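Local coordinates for protein aromatic-L-amino-acid decarboxylase (Catharanthus roseus, PDB 6EEW) that decarboxylates L-tryptophan to tryptamine and 5-hydroxy-L-tryptophan to serotonin, using pyridoxal 5'-phosphate and working as a homodimer, at residues Lys79-Lys83 / Asp84-Gly88; Glu169-Leu172 / Cys173-Ala177; Gln236-Arg239 / Lys240-Asp244; Arg383-Val387 / Val388-Ser392; Arg483-Trp486 / Asp487-Lys491. All blocks are in the same frame, centred on the assembly; numbering follows the deposited sequence. Where two conformers were deposited one is given.

Contact 1. Residues Lys79-Lys83 / Asp84-Gly88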
loop_
_atom_site.group_PDB
_atom_site.type_symbol
_atom_site.label_atom_id
_atom_site.label_comp_id
_atom_site.label_asym_id
_atom_site.label_seq_id
_atom_site.Cartn_x
_atom_site.Cartn_y
_atom_site.Cartn_z
ATOM N N LYS A 79 6.557 -28.346 -0.477
ATOM C CA LYS A 79 6.361 -29.231 0.666
ATOM C C LYS A 79 6.310 -28.435 1.962
ATOM O O LYS A 79 5.427 -28.646 2.803
ATOM C CB LYS A 79 7.479 -30.270 0.714
ATOM C CG LYS A 79 7.244 -31.379 1.718
ATOM C CD LYS A 79 8.454 -32.300 1.826
ATOM C CE LYS A 79 9.675 -31.576 2.376
ATOM N NZ LYS A 79 10.859 -32.481 2.434
ATOM N N ASP A 80 7.237 -27.488 2.128
ATOM C CA ASP A 80 7.274 -26.693 3.354
ATOM C C ASP A 80 6.059 -25.783 3.471
ATOM O O ASP A 80 5.626 -25.460 4.578
ATOM C CB ASP A 80 8.550 -25.858 3.401
ATOM C CG ASP A 80 9.797 -26.706 3.533
ATOM O OD1 ASP A 80 9.654 -27.936 3.716
ATOM O OD2 ASP A 80 10.911 -26.138 3.443
ATOM N N ILE A 81 5.525 -25.329 2.344
ATOM C CA ILE A 81 4.325 -24.510 2.389
ATOM C C ILE A 81 3.140 -25.351 2.830
ATOM O O ILE A 81 2.275 -24.887 3.586
ATOM C CB ILE A 81 4.094 -23.855 1.020
ATOM C CG1 ILE A 81 5.192 -22.824 0.774
ATOM C CG2 ILE A 81 2.708 -23.213 0.976
ATOM C CD1 ILE A 81 5.097 -22.127 -0.534
ATOM N N GLN A 82 3.081 -26.601 2.365
ATOM C CA GLN A 82 2.004 -27.491 2.783
ATOM C C GLN A 82 2.133 -27.879 4.250
ATOM O O GLN A 82 1.120 -28.043 4.938
ATOM C CB GLN A 82 1.986 -28.742 1.903
ATOM C CG GLN A 82 1.075 -28.636 0.691
ATOM C CD GLN A 82 -0.411 -28.703 1.050
ATOM O OE1 GLN A 82 -0.879 -28.033 1.975
ATOM N NE2 GLN A 82 -1.157 -29.524 0.316
ATOM N N LYS A 83 3.363 -27.991 4.750
ATOM C CA LYS A 83 3.618 -28.604 6.047
ATOM C C LYS A 83 3.850 -27.604 7.176
ATOM O O LYS A 83 3.575 -27.933 8.335
ATOM C CB LYS A 83 4.813 -29.556 5.928
ATOM C CG LYS A 83 5.076 -30.440 7.134
ATOM C CD LYS A 83 6.429 -31.102 6.969
ATOM C CE LYS A 83 7.517 -30.056 6.796
ATOM N NZ LYS A 83 8.847 -30.667 6.601
ATOM N N ASP A 84 4.343 -26.397 6.880
ATOM C CA ASP A 84 4.752 -25.428 7.888
ATOM C C ASP A 84 4.036 -24.090 7.790
ATOM O O ASP A 84 3.949 -23.388 8.800
ATOM C CB ASP A 84 6.261 -25.142 7.793
ATOM C CG ASP A 84 7.111 -26.390 7.929
ATOM O OD1 ASP A 84 6.841 -27.207 8.836
ATOM O OD2 ASP A 84 8.066 -26.539 7.130
ATOM N N ILE A 85 3.546 -23.700 6.609
ATOM C CA ILE A 85 2.884 -22.407 6.449
ATOM C C ILE A 85 1.369 -22.550 6.555
ATOM O O ILE A 85 0.745 -21.993 7.465
ATOM C CB ILE A 85 3.256 -21.734 5.117
ATOM C CG1 ILE A 85 4.770 -21.528 5.010
ATOM C CG2 ILE A 85 2.527 -20.398 5.001
ATOM C CD1 ILE A 85 5.346 -20.641 6.083
ATOM N N ILE A 86 0.762 -23.296 5.638
ATOM C CA ILE A 86 -0.697 -23.371 5.604
ATOM C C ILE A 86 -1.255 -23.828 6.949
ATOM O O ILE A 86 -2.180 -23.180 7.460
ATOM C CB ILE A 86 -1.159 -24.238 4.431
ATOM C CG1 ILE A 86 -0.902 -23.507 3.110
ATOM C CG2 ILE A 86 -2.622 -24.599 4.566
ATOM C CD1 ILE A 86 -1.166 -24.341 1.884
ATOM N N PRO A 87 -0.721 -24.868 7.593
ATOM C CA PRO A 87 -1.235 -25.229 8.926
ATOM C C PRO A 87 -1.090 -24.111 9.934
ATOM O O PRO A 87 -1.823 -24.099 10.930
ATOM C CB PRO A 87 -0.387 -26.447 9.318
ATOM C CG PRO A 87 0.127 -26.987 8.015
ATOM C CD PRO A 87 0.346 -25.778 7.147
ATOM N N GLY A 88 -0.200 -23.151 9.696
ATOM C CA GLY A 88 -0.069 -22.006 10.570
ATOM C C GLY A 88 -0.925 -20.820 10.190
ATOM O O GLY A 88 -0.861 -19.775 10.845
#
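Ile86 N donates to Ile81 O at 3.0 Å, with the hydrogen almost in line (176°). This bond spans five residues. Asp84 N makes the ordinary four-residue bond to Asp80 O, at 2.8 Å. Ile85 N is held only weakly, 3.4 Å from Asp80 O and a little farther from Ile81 O. The pattern is that of a wider pi-type turn near the C-terminal end of helix 74-85, which leads into the 3-10 segment 86-88. Pro87 has no N-H to give, and its CD lies 3.3 Å from Gln82 O. Apolar contact is light: Ile81 CG2 meets Ile86 CD1 at 4.1 Å. Among the charged groups, Asp80 and Asp84 run side by side, with Asp80 OD1 4.0 Å from Asp84 OD2. Their repulsion is probably eased by other partners. Asp80 OD2 forms a salt bridge with Arg383 of the second subunit, and Asp84 OD1 has a long, weak ion pair with Arg62. The Lys83 chain bends at chi3 (57°), which lays its CE 3.6 Å from Asp84 OD2.

Contact 2. Residues Glu169-Leu172 / Cys173-Ala177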
loop_
_atom_site.group_PDB
_atom_site.type_symbol
_atom_site.label_atom_id
_atom_site.label_comp_id
_atom_site.label_asym_id
_atom_site.label_seq_id
_atom_site.Cartn_x
_atom_site.Cartn_y
_atom_site.Cartn_z
ATOM N N GLU A 169 -5.077 4.863 5.253
ATOM C CA GLU A 169 -4.378 5.895 4.495
ATOM C C GLU A 169 -5.338 6.805 3.733
ATOM O O GLU A 169 -5.025 7.977 3.513
ATOM C CB GLU A 169 -3.329 5.267 3.557
ATOM C CG GLU A 169 -3.818 4.239 2.541
ATOM C CD GLU A 169 -2.683 3.754 1.604
ATOM O OE1 GLU A 169 -1.498 3.951 1.948
ATOM O OE2 GLU A 169 -2.976 3.190 0.521
ATOM N N SER A 170 -6.522 6.327 3.364
ATOM C CA SER A 170 -7.513 7.231 2.782
ATOM C C SER A 170 -7.957 8.275 3.795
ATOM O O SER A 170 -8.009 9.478 3.493
ATOM C CB SER A 170 -8.689 6.436 2.255
ATOM O OG SER A 170 -8.224 5.567 1.253
ATOM N N ILE A 171 -8.298 7.832 5.001
ATOM C CA ILE A 171 -8.680 8.769 6.049
ATOM C C ILE A 171 -7.522 9.698 6.376
ATOM O O ILE A 171 -7.719 10.902 6.586
ATOM C CB ILE A 171 -9.175 8.023 7.298
ATOM C CG1 ILE A 171 -10.512 7.337 6.982
ATOM C CG2 ILE A 171 -9.425 8.997 8.421
ATOM C CD1 ILE A 171 -11.134 6.614 8.173
ATOM N N LEU A 172 -6.302 9.154 6.460
ATOM C CA LEU A 172 -5.133 9.982 6.739
ATOM C C LEU A 172 -4.976 11.080 5.694
ATOM O O LEU A 172 -4.724 12.240 6.036
ATOM C CB LEU A 172 -3.885 9.100 6.808
ATOM C CG LEU A 172 -2.530 9.773 7.028
ATOM C CD1 LEU A 172 -2.524 10.606 8.299
ATOM C CD2 LEU A 172 -1.415 8.739 7.066
ATOM N N CYS A 173 -5.150 10.741 4.416
ATOM C CA CYS A 173 -5.039 11.741 3.358
ATOM C C CYS A 173 -6.115 12.817 3.497
ATOM O O CYS A 173 -5.820 14.019 3.405
ATOM C CB CYS A 173 -5.079 11.051 1.989
ATOM S SG CYS A 173 -3.440 10.237 1.537
ATOM N N THR A 174 -7.370 12.416 3.736
ATOM C CA THR A 174 -8.396 13.454 3.852
ATOM C C THR A 174 -8.183 14.305 5.090
ATOM O O THR A 174 -8.428 15.520 5.060
ATOM C CB THR A 174 -9.815 12.855 3.835
ATOM O OG1 THR A 174 -10.052 12.083 5.023
ATOM C CG2 THR A 174 -10.005 12.004 2.607
ATOM N N ILE A 175 -7.696 13.700 6.174
ATOM C CA ILE A 175 -7.386 14.462 7.382
ATOM C C ILE A 175 -6.282 15.478 7.111
ATOM O O ILE A 175 -6.326 16.613 7.603
ATOM C CB ILE A 175 -6.974 13.520 8.526
ATOM C CG1 ILE A 175 -8.084 12.533 8.852
ATOM C CG2 ILE A 175 -6.582 14.321 9.758
ATOM C CD1 ILE A 175 -7.735 11.636 10.039
ATOM N N ILE A 176 -5.258 15.083 6.355
ATOM C CA ILE A 176 -4.181 16.032 6.080
ATOM C C ILE A 176 -4.688 17.151 5.178
ATOM O O ILE A 176 -4.330 18.321 5.354
ATOM C CB ILE A 176 -2.960 15.326 5.460
ATOM C CG1 ILE A 176 -2.259 14.440 6.498
ATOM C CG2 ILE A 176 -2.007 16.369 4.888
ATOM C CD1 ILE A 176 -1.123 13.634 5.960
ATOM N N ALA A 177 -5.526 16.812 4.197
ATOM C CA ALA A 177 -6.129 17.835 3.346
ATOM C C ALA A 177 -6.883 18.867 4.181
ATOM O O ALA A 177 -6.709 20.082 4.009
ATOM C CB ALA A 177 -7.060 17.180 2.320
#
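Ile171 and Ile175 meet one turn apart on a buried part of helix 167-186, which packs on strands 251-258 and 283-287 of the large mixed sheet. Ser168, near the helix start, probably binds pyridoxal 5'-phosphate, as in relatives. Ile171 has CG1 beside the backbone N (chi1 -68°), which leaves CG2 anti to that N and facing the next turn. There CG2 touches Ile175 CD1 at 3.5 Å. The two side chains cross at a slant, and Thr209 of helix 206-212 packs on both. Leu172 and Ile176 lie side by side and point the same way. Leu172 has CG anti to the backbone N (chi1 177°), and Ile176 has CG1 anti to the carbonyl carbon (chi1 -70°). Ile367 and Leu212 of the second subunit pack on Leu172 and Ile176 respectively. Glu169 OE2 bonds back to Asn165 N, and Ser170 OG to Thr166 O. Cys173 N bonds Glu169 O at 2.9 Å. The two end methyls meet, Leu172 CD1 4.1 Å from Ile176 CD1.

Contact 3. Residues Gln236-Arg239 / Lys240-Asp244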
loop_
_atom_site.group_PDB
_atom_site.type_symbol
_atom_site.label_atom_id
_atom_site.label_comp_id
_atom_site.label_asym_id
_atom_site.label_seq_id
_atom_site.Cartn_x
_atom_site.Cartn_y
_atom_site.Cartn_z
ATOM N N GLN A 236 -27.374 15.649 17.854
ATOM C CA GLN A 236 -27.432 16.588 18.971
ATOM C C GLN A 236 -26.150 16.550 19.795
ATOM O O GLN A 236 -25.595 17.595 20.159
ATOM C CB GLN A 236 -28.651 16.275 19.844
ATOM C CG GLN A 236 -29.996 16.401 19.124
ATOM C CD GLN A 236 -30.600 15.060 18.694
ATOM O OE1 GLN A 236 -29.950 14.243 18.030
ATOM N NE2 GLN A 236 -31.859 14.837 19.070
ATOM N N VAL A 237 -25.671 15.342 20.104
ATOM C CA VAL A 237 -24.434 15.183 20.869
ATOM C C VAL A 237 -23.278 15.895 20.173
ATOM O O VAL A 237 -22.537 16.686 20.781
ATOM C CB VAL A 237 -24.129 13.685 21.074
ATOM C CG1 VAL A 237 -22.743 13.492 21.688
ATOM C CG2 VAL A 237 -25.186 13.046 21.960
ATOM N N LEU A 238 -23.113 15.625 18.882
ATOM C CA LEU A 238 -22.022 16.233 18.133
ATOM C C LEU A 238 -22.154 17.748 18.080
ATOM O O LEU A 238 -21.153 18.464 18.178
ATOM C CB LEU A 238 -21.985 15.650 16.725
ATOM C CG LEU A 238 -21.027 16.254 15.703
ATOM C CD1 LEU A 238 -19.573 16.121 16.152
ATOM C CD2 LEU A 238 -21.239 15.584 14.332
ATOM N N ARG A 239 -23.375 18.256 17.891
ATOM C CA ARG A 239 -23.547 19.699 17.826
ATOM C C ARG A 239 -23.153 20.336 19.139
ATOM O O ARG A 239 -22.485 21.379 19.163
ATOM C CB ARG A 239 -24.987 20.068 17.505
ATOM C CG ARG A 239 -25.251 21.541 17.767
ATOM C CD ARG A 239 -26.664 21.911 17.429
ATOM N NE ARG A 239 -26.922 21.728 16.008
ATOM C CZ ARG A 239 -26.604 22.617 15.077
ATOM N NH1 ARG A 239 -26.016 23.765 15.421
ATOM N NH2 ARG A 239 -26.885 22.359 13.806
ATOM N N LYS A 240 -23.567 19.723 20.247
ATOM C CA LYS A 240 -23.206 20.259 21.551
ATOM C C LYS A 240 -21.686 20.297 21.704
ATOM O O LYS A 240 -21.109 21.314 22.121
ATOM C CB LYS A 240 -23.855 19.417 22.648
ATOM C CG LYS A 240 -23.544 19.895 24.047
ATOM C CD LYS A 240 -23.999 21.342 24.181
ATOM C CE LYS A 240 -23.696 21.917 25.548
ATOM N NZ LYS A 240 -24.034 23.365 25.593
ATOM N N MET A 241 -21.016 19.206 21.319
ATOM C CA MET A 241 -19.556 19.161 21.413
ATOM C C MET A 241 -18.909 20.236 20.546
ATOM O O MET A 241 -17.995 20.943 20.989
ATOM C CB MET A 241 -19.044 17.772 21.025
ATOM C CG MET A 241 -19.488 16.647 21.961
ATOM S SD MET A 241 -19.076 14.998 21.345
ATOM C CE MET A 241 -17.282 15.083 21.308
ATOM N N VAL A 242 -19.357 20.362 19.298
ATOM C CA VAL A 242 -18.759 21.330 18.384
ATOM C C VAL A 242 -18.935 22.745 18.914
ATOM O O VAL A 242 -18.006 23.561 18.872
ATOM C CB VAL A 242 -19.360 21.182 16.974
ATOM C CG1 VAL A 242 -18.888 22.315 16.073
ATOM C CG2 VAL A 242 -18.994 19.824 16.367
ATOM N N GLU A 243 -20.116 23.059 19.441
ATOM C CA GLU A 243 -20.351 24.427 19.886
ATOM C C GLU A 243 -19.569 24.738 21.157
ATOM O O GLU A 243 -19.118 25.878 21.347
ATOM C CB GLU A 243 -21.852 24.660 20.057
ATOM C CG GLU A 243 -22.565 24.675 18.703
ATOM C CD GLU A 243 -24.076 24.828 18.801
ATOM O OE1 GLU A 243 -24.654 24.432 19.839
ATOM O OE2 GLU A 243 -24.686 25.324 17.824
ATOM N N ASP A 244 -19.390 23.748 22.035
ATOM C CA ASP A 244 -18.524 23.967 23.187
ATOM C C ASP A 244 -17.079 24.174 22.748
ATOM O O ASP A 244 -16.368 25.021 23.308
ATOM C CB ASP A 244 -18.652 22.806 24.172
ATOM C CG ASP A 244 -20.030 22.757 24.840
ATOM O OD1 ASP A 244 -20.805 23.730 24.694
ATOM O OD2 ASP A 244 -20.345 21.748 25.507
#
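Lys240 N donates to Gln236 O at 2.9 Å and starts a regular alpha-helical run. The long side chain of Lys240 makes a salt bridge one turn on, whose hydrogen bond is weak, with NZ 3.4 Å from Asp244 OD1. Met241 lies alongside Val237 and brings its SD to 4.0 Å from Val237 CG1. Val242 turns CG2 to the buried side, 3.8 Å from Leu238 CD1. Glu243 reaches back to Arg239, whose chain bends at chi3 (-63°). Arg239 NH1 gives Glu243 OE2 a salt-bridging hydrogen bond of 3.2 Å. The oxygen lies in the guanidinium plane, but the donor meets it from above the carboxylate plane, and the two planes are 71° apart. Replacing Glu243 with an alanine would probably leave Arg239 NH1 without this carboxylate and the guanidinium held mainly by Glu279, the salt-bridge partner of NH2. Helix 235-247 lies against the large sheet. Leu238 and Val242 pack on strands 194-199 and 251-258, and Met241 on strand 220-223. Phe280 of helix 270-280 packs on Arg239, Val242 and Glu243.

Contact 4. Residues Arg383-Val387 / Val388-Ser392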
loop_
_atom_site.group_PDB
_atom_site.type_symbol
_atom_site.label_atom_id
_atom_site.label_comp_id
_atom_site.label_asym_id
_atom_site.label_seq_id
_atom_site.Cartn_x
_atom_site.Cartn_y
_atom_site.Cartn_z
ATOM N N ARG A 383 -16.863 -5.633 -15.187
ATOM C CA ARG A 383 -17.193 -6.163 -16.506
ATOM C C ARG A 383 -17.588 -7.637 -16.463
ATOM O O ARG A 383 -18.435 -8.067 -17.251
ATOM C CB ARG A 383 -16.027 -5.966 -17.472
ATOM C CG ARG A 383 -15.848 -4.535 -17.913
ATOM C CD ARG A 383 -14.982 -4.453 -19.167
ATOM N NE ARG A 383 -15.633 -5.061 -20.313
ATOM C CZ ARG A 383 -15.063 -5.221 -21.507
ATOM N NH1 ARG A 383 -13.807 -4.832 -21.729
ATOM N NH2 ARG A 383 -15.751 -5.757 -22.481
ATOM N N SER A 384 -16.995 -8.421 -15.558
ATOM C CA SER A 384 -17.201 -9.861 -15.599
ATOM C C SER A 384 -18.486 -10.285 -14.906
ATOM O O SER A 384 -19.043 -11.336 -15.241
ATOM C CB SER A 384 -16.002 -10.565 -14.967
ATOM O OG SER A 384 -14.779 -10.028 -15.462
ATOM N N TYR A 385 -18.975 -9.497 -13.947
ATOM C CA TYR A 385 -20.179 -9.856 -13.219
ATOM C C TYR A 385 -21.378 -8.964 -13.499
ATOM O O TYR A 385 -22.505 -9.474 -13.546
ATOM C CB TYR A 385 -19.882 -9.895 -11.714
ATOM C CG TYR A 385 -18.784 -10.900 -11.440
ATOM C CD1 TYR A 385 -18.825 -12.164 -12.024
ATOM C CD2 TYR A 385 -17.690 -10.589 -10.645
ATOM C CE1 TYR A 385 -17.820 -13.096 -11.802
ATOM C CE2 TYR A 385 -16.682 -11.516 -10.416
ATOM C CZ TYR A 385 -16.749 -12.767 -10.992
ATOM O OH TYR A 385 -15.742 -13.689 -10.774
ATOM N N GLY A 386 -21.193 -7.667 -13.736
ATOM C CA GLY A 386 -22.351 -6.829 -13.939
ATOM C C GLY A 386 -22.940 -6.328 -12.641
ATOM O O GLY A 386 -22.869 -6.994 -11.594
ATOM N N VAL A 387 -23.523 -5.131 -12.715
ATOM C CA VAL A 387 -24.157 -4.518 -11.551
ATOM C C VAL A 387 -25.215 -5.431 -10.948
ATOM O O VAL A 387 -25.311 -5.557 -9.719
ATOM C CB VAL A 387 -24.752 -3.160 -11.947
ATOM C CG1 VAL A 387 -25.420 -2.518 -10.752
ATOM C CG2 VAL A 387 -23.636 -2.277 -12.494
ATOM N N VAL A 388 -26.019 -6.086 -11.789
ATOM C CA VAL A 388 -27.105 -6.913 -11.263
ATOM C C VAL A 388 -26.539 -8.025 -10.390
ATOM O O VAL A 388 -26.972 -8.223 -9.251
ATOM C CB VAL A 388 -27.986 -7.463 -12.404
ATOM C CG1 VAL A 388 -29.123 -8.310 -11.851
ATOM C CG2 VAL A 388 -28.582 -6.333 -13.228
ATOM N N ASN A 389 -25.529 -8.745 -10.898
ATOM C CA ASN A 389 -24.935 -9.843 -10.135
ATOM C C ASN A 389 -24.219 -9.360 -8.877
ATOM O O ASN A 389 -24.265 -10.037 -7.842
ATOM C CB ASN A 389 -23.969 -10.623 -11.016
ATOM C CG ASN A 389 -24.685 -11.502 -11.996
ATOM O OD1 ASN A 389 -25.698 -12.106 -11.655
ATOM N ND2 ASN A 389 -24.178 -11.575 -13.222
ATOM N N LEU A 390 -23.545 -8.206 -8.940
ATOM C CA LEU A 390 -22.905 -7.684 -7.739
ATOM C C LEU A 390 -23.947 -7.405 -6.658
ATOM O O LEU A 390 -23.751 -7.731 -5.469
ATOM C CB LEU A 390 -22.111 -6.426 -8.092
ATOM C CG LEU A 390 -20.923 -6.657 -9.038
ATOM C CD1 LEU A 390 -20.060 -5.397 -9.169
ATOM C CD2 LEU A 390 -20.075 -7.850 -8.569
ATOM N N GLN A 391 -25.066 -6.803 -7.059
ATOM C CA GLN A 391 -26.179 -6.618 -6.134
ATOM C C GLN A 391 -26.682 -7.954 -5.607
ATOM O O GLN A 391 -26.963 -8.092 -4.412
ATOM C CB GLN A 391 -27.308 -5.866 -6.833
ATOM C CG GLN A 391 -26.983 -4.424 -7.125
ATOM C CD GLN A 391 -27.963 -3.803 -8.083
ATOM O OE1 GLN A 391 -28.402 -4.442 -9.037
ATOM N NE2 GLN A 391 -28.359 -2.570 -7.806
ATOM N N SER A 392 -26.817 -8.944 -6.486
ATOM C CA SER A 392 -27.235 -10.270 -6.042
ATOM C C SER A 392 -26.320 -10.792 -4.952
ATOM O O SER A 392 -26.783 -11.407 -3.992
ATOM C CB SER A 392 -27.275 -11.240 -7.214
ATOM O OG SER A 392 -28.188 -10.793 -8.198
HETATM O O HOH W 1 -25.197 -8.541 -13.759
#
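Asn389 turns its amide to the backbone of Tyr385, with ND2 2.7 Å from Tyr385 O. The donor lies in the carbonyl plane, and the oxygen is 17° out of the amide plane. The motif here is a kink in the long helix 375-409. The Tyr385 ring has Ser384 CB over the centre of one face, 4.3 Å above it. Leu390 crosses Tyr385 at about a right angle, its CD2 3.8 Å from Tyr385 CB. Phe19 of the second subunit meets the ring in an edge-to-face (T-shaped) contact.

The short axes of 383-387 and 388-392 stand 62° apart. The bend falls at Gly386, whose backbone angles by themselves call for glycine, since a CB would be jammed against the preceding carbonyl oxygen. The usual backbone bond from Asn389 N to Tyr385 O is opened, and a water fills in. It accepts from Asn389 N at 2.9 Å and donates to Tyr385 O, also at 2.9 Å. Two donors therefore grip Tyr385 O, the water and ND2. Normal helical bonding resumes with Leu390 N to Gly386 O at 3.0 Å.

The bend lies at the dimer interface, where Tyr69 of the second subunit packs on Val387 and Pro71 of that subunit on Asn389. Gln391 extends past Val387 to give its NE2 to Ile296 O. On the way, Gln391 CD passes 3.9 Å from Val387 CG1.

Contact 5. Residues Arg483-Trp486 / Asp487-Lys491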
loop_
_atom_site.group_PDB
_atom_site.type_symbol
_atom_site.label_atom_id
_atom_site.label_comp_id
_atom_site.label_asym_id
_atom_site.label_seq_id
_atom_site.Cartn_x
_atom_site.Cartn_y
_atom_site.Cartn_z
ATOM N N ARG A 483 -26.385 -22.973 8.198
ATOM C CA ARG A 483 -27.224 -23.930 8.914
ATOM C C ARG A 483 -26.395 -24.780 9.870
ATOM O O ARG A 483 -26.774 -24.982 11.030
ATOM C CB ARG A 483 -27.981 -24.820 7.926
ATOM C CG ARG A 483 -29.011 -24.082 7.097
ATOM C CD ARG A 483 -29.617 -24.969 6.031
ATOM N NE ARG A 483 -30.606 -24.246 5.237
ATOM C CZ ARG A 483 -31.799 -23.879 5.694
ATOM N NH1 ARG A 483 -32.146 -24.158 6.944
ATOM N NH2 ARG A 483 -32.644 -23.235 4.902
ATOM N N ARG A 484 -25.252 -25.285 9.400
ATOM C CA ARG A 484 -24.435 -26.150 10.244
ATOM C C ARG A 484 -23.765 -25.374 11.372
ATOM O O ARG A 484 -23.607 -25.907 12.475
ATOM C CB ARG A 484 -23.385 -26.883 9.416
ATOM C CG ARG A 484 -23.953 -27.800 8.346
ATOM C CD ARG A 484 -22.865 -28.743 7.853
ATOM N NE ARG A 484 -21.679 -28.029 7.387
ATOM C CZ ARG A 484 -20.571 -28.623 6.957
ATOM N NH1 ARG A 484 -20.496 -29.947 6.932
ATOM N NH2 ARG A 484 -19.535 -27.895 6.556
ATOM N N VAL A 485 -23.377 -24.122 11.130
ATOM C CA VAL A 485 -22.843 -23.312 12.220
ATOM C C VAL A 485 -23.891 -23.136 13.306
ATOM O O VAL A 485 -23.603 -23.255 14.500
ATOM C CB VAL A 485 -22.356 -21.948 11.707
ATOM C CG1 VAL A 485 -22.094 -21.032 12.892
ATOM C CG2 VAL A 485 -21.087 -22.106 10.896
ATOM N N TRP A 486 -25.122 -22.825 12.908
ATOM C CA TRP A 486 -26.182 -22.662 13.900
ATOM C C TRP A 486 -26.443 -23.966 14.649
ATOM O O TRP A 486 -26.618 -23.966 15.878
ATOM C CB TRP A 486 -27.448 -22.145 13.223
ATOM C CG TRP A 486 -28.605 -22.062 14.138
ATOM C CD1 TRP A 486 -29.830 -22.641 13.974
ATOM C CD2 TRP A 486 -28.641 -21.393 15.402
ATOM N NE1 TRP A 486 -30.640 -22.343 15.041
ATOM C CE2 TRP A 486 -29.933 -21.583 15.936
ATOM C CE3 TRP A 486 -27.712 -20.639 16.127
ATOM C CZ2 TRP A 486 -30.320 -21.048 17.161
ATOM C CZ3 TRP A 486 -28.097 -20.107 17.343
ATOM C CH2 TRP A 486 -29.390 -20.320 17.851
ATOM N N ASP A 487 -26.457 -25.090 13.933
ATOM C CA ASP A 487 -26.599 -26.380 14.604
ATOM C C ASP A 487 -25.490 -26.585 15.630
ATOM O O ASP A 487 -25.744 -27.003 16.767
ATOM C CB ASP A 487 -26.586 -27.512 13.574
ATOM C CG ASP A 487 -27.845 -27.552 12.735
ATOM O OD1 ASP A 487 -28.903 -27.119 13.230
ATOM O OD2 ASP A 487 -27.769 -27.995 11.566
ATOM N N LEU A 488 -24.247 -26.279 15.247
ATOM C CA LEU A 488 -23.119 -26.450 16.156
ATOM C C LEU A 488 -23.255 -25.547 17.372
ATOM O O LEU A 488 -22.964 -25.958 18.502
ATOM C CB LEU A 488 -21.812 -26.149 15.425
ATOM C CG LEU A 488 -20.519 -26.247 16.247
ATOM C CD1 LEU A 488 -20.266 -27.670 16.705
ATOM C CD2 LEU A 488 -19.309 -25.660 15.515
ATOM N N ILE A 489 -23.651 -24.294 17.150
ATOM C CA ILE A 489 -23.839 -23.358 18.253
ATOM C C ILE A 489 -24.844 -23.921 19.246
ATOM O O ILE A 489 -24.615 -23.910 20.464
ATOM C CB ILE A 489 -24.272 -21.981 17.718
ATOM C CG1 ILE A 489 -23.168 -21.397 16.822
ATOM C CG2 ILE A 489 -24.635 -21.056 18.868
ATOM C CD1 ILE A 489 -23.502 -20.066 16.186
ATOM N N GLN A 490 -25.960 -24.453 18.737
ATOM C CA GLN A 490 -26.968 -25.013 19.628
ATOM C C GLN A 490 -26.434 -26.231 20.373
ATOM O O GLN A 490 -26.703 -26.402 21.568
ATOM C CB GLN A 490 -28.234 -25.367 18.846
ATOM C CG GLN A 490 -29.151 -24.181 18.587
ATOM C CD GLN A 490 -30.474 -24.585 17.964
ATOM O OE1 GLN A 490 -30.515 -25.316 16.972
ATOM N NE2 GLN A 490 -31.569 -24.130 18.566
ATOM N N LYS A 491 -25.682 -27.097 19.687
ATOM C CA LYS A 491 -25.124 -28.267 20.366
ATOM C C LYS A 491 -24.184 -27.849 21.489
ATOM O O LYS A 491 -24.241 -28.390 22.600
ATOM C CB LYS A 491 -24.388 -29.181 19.385
ATOM C CG LYS A 491 -23.771 -30.402 20.085
ATOM C CD LYS A 491 -23.025 -31.331 19.137
ATOM C CE LYS A 491 -21.739 -30.704 18.617
ATOM N NZ LYS A 491 -20.915 -31.680 17.840
#
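Trp486 and Gln490 stack one turn apart on helix 479-496, the C-terminal helix, which packs against helices 375-409 and 438-451. This is the tight part of the contact. Trp486 has CG anti to its backbone N (chi1 175°), which carries the indole along the helix toward Gln490. Gln490 extends beyond CG and lays its chain over one indole face. Its CG sits 3.9 Å from the centroid of the six-membered ring, a CH-pi contact. The amide follows the ring closely, with the two planes 21° apart. Ile489 crosses Trp486 at about a right angle and puts CG2 3.9 Å from Trp486 CZ3. The ring of Trp407 also meets the indole, at a shallow angle between planes. An alanine in place of Trp486 would probably open a gap between this helix and helix 375-409, where Trp407 and Val408 meet the indole, and set the Gln490 side chain free to turn.

The solvent side is looser. Arg483, Arg484 and Asp487 are exposed, though Arg483 also lies on Trp407. The two arginines turn to outside partners: Arg483 forms a salt bridge with Glu479 and Arg484 with Glu46. Asp487 N bonds Arg483 O at 2.9 Å, and its carboxylate lies near that same oxygen without a bond. Back on the buried side, Val485 CG1 rests 3.7 Å from Ile489 CD1.

In the fold
The five contacts follow one another along the chain. Each joins neighbouring turns, so none closes a long loop, and none nests in or crosses another. Contact 1 comes first, on helix 74-85 at the dimer interface. Contact 2, on helix 167-186, and contact 3, on helix 235-247, follow, with nearest atoms about 14 Å apart; both pack on strand 251-258 of the large sheet. Contact 4 bends helix 375-409. Within one chain its nearest atoms are about 22 Å from contact 1, but the dimer brings it against helix 74-85 of the second subunit. Contact 5 comes last, where helix 479-496 packs on a later part of helix 375-409.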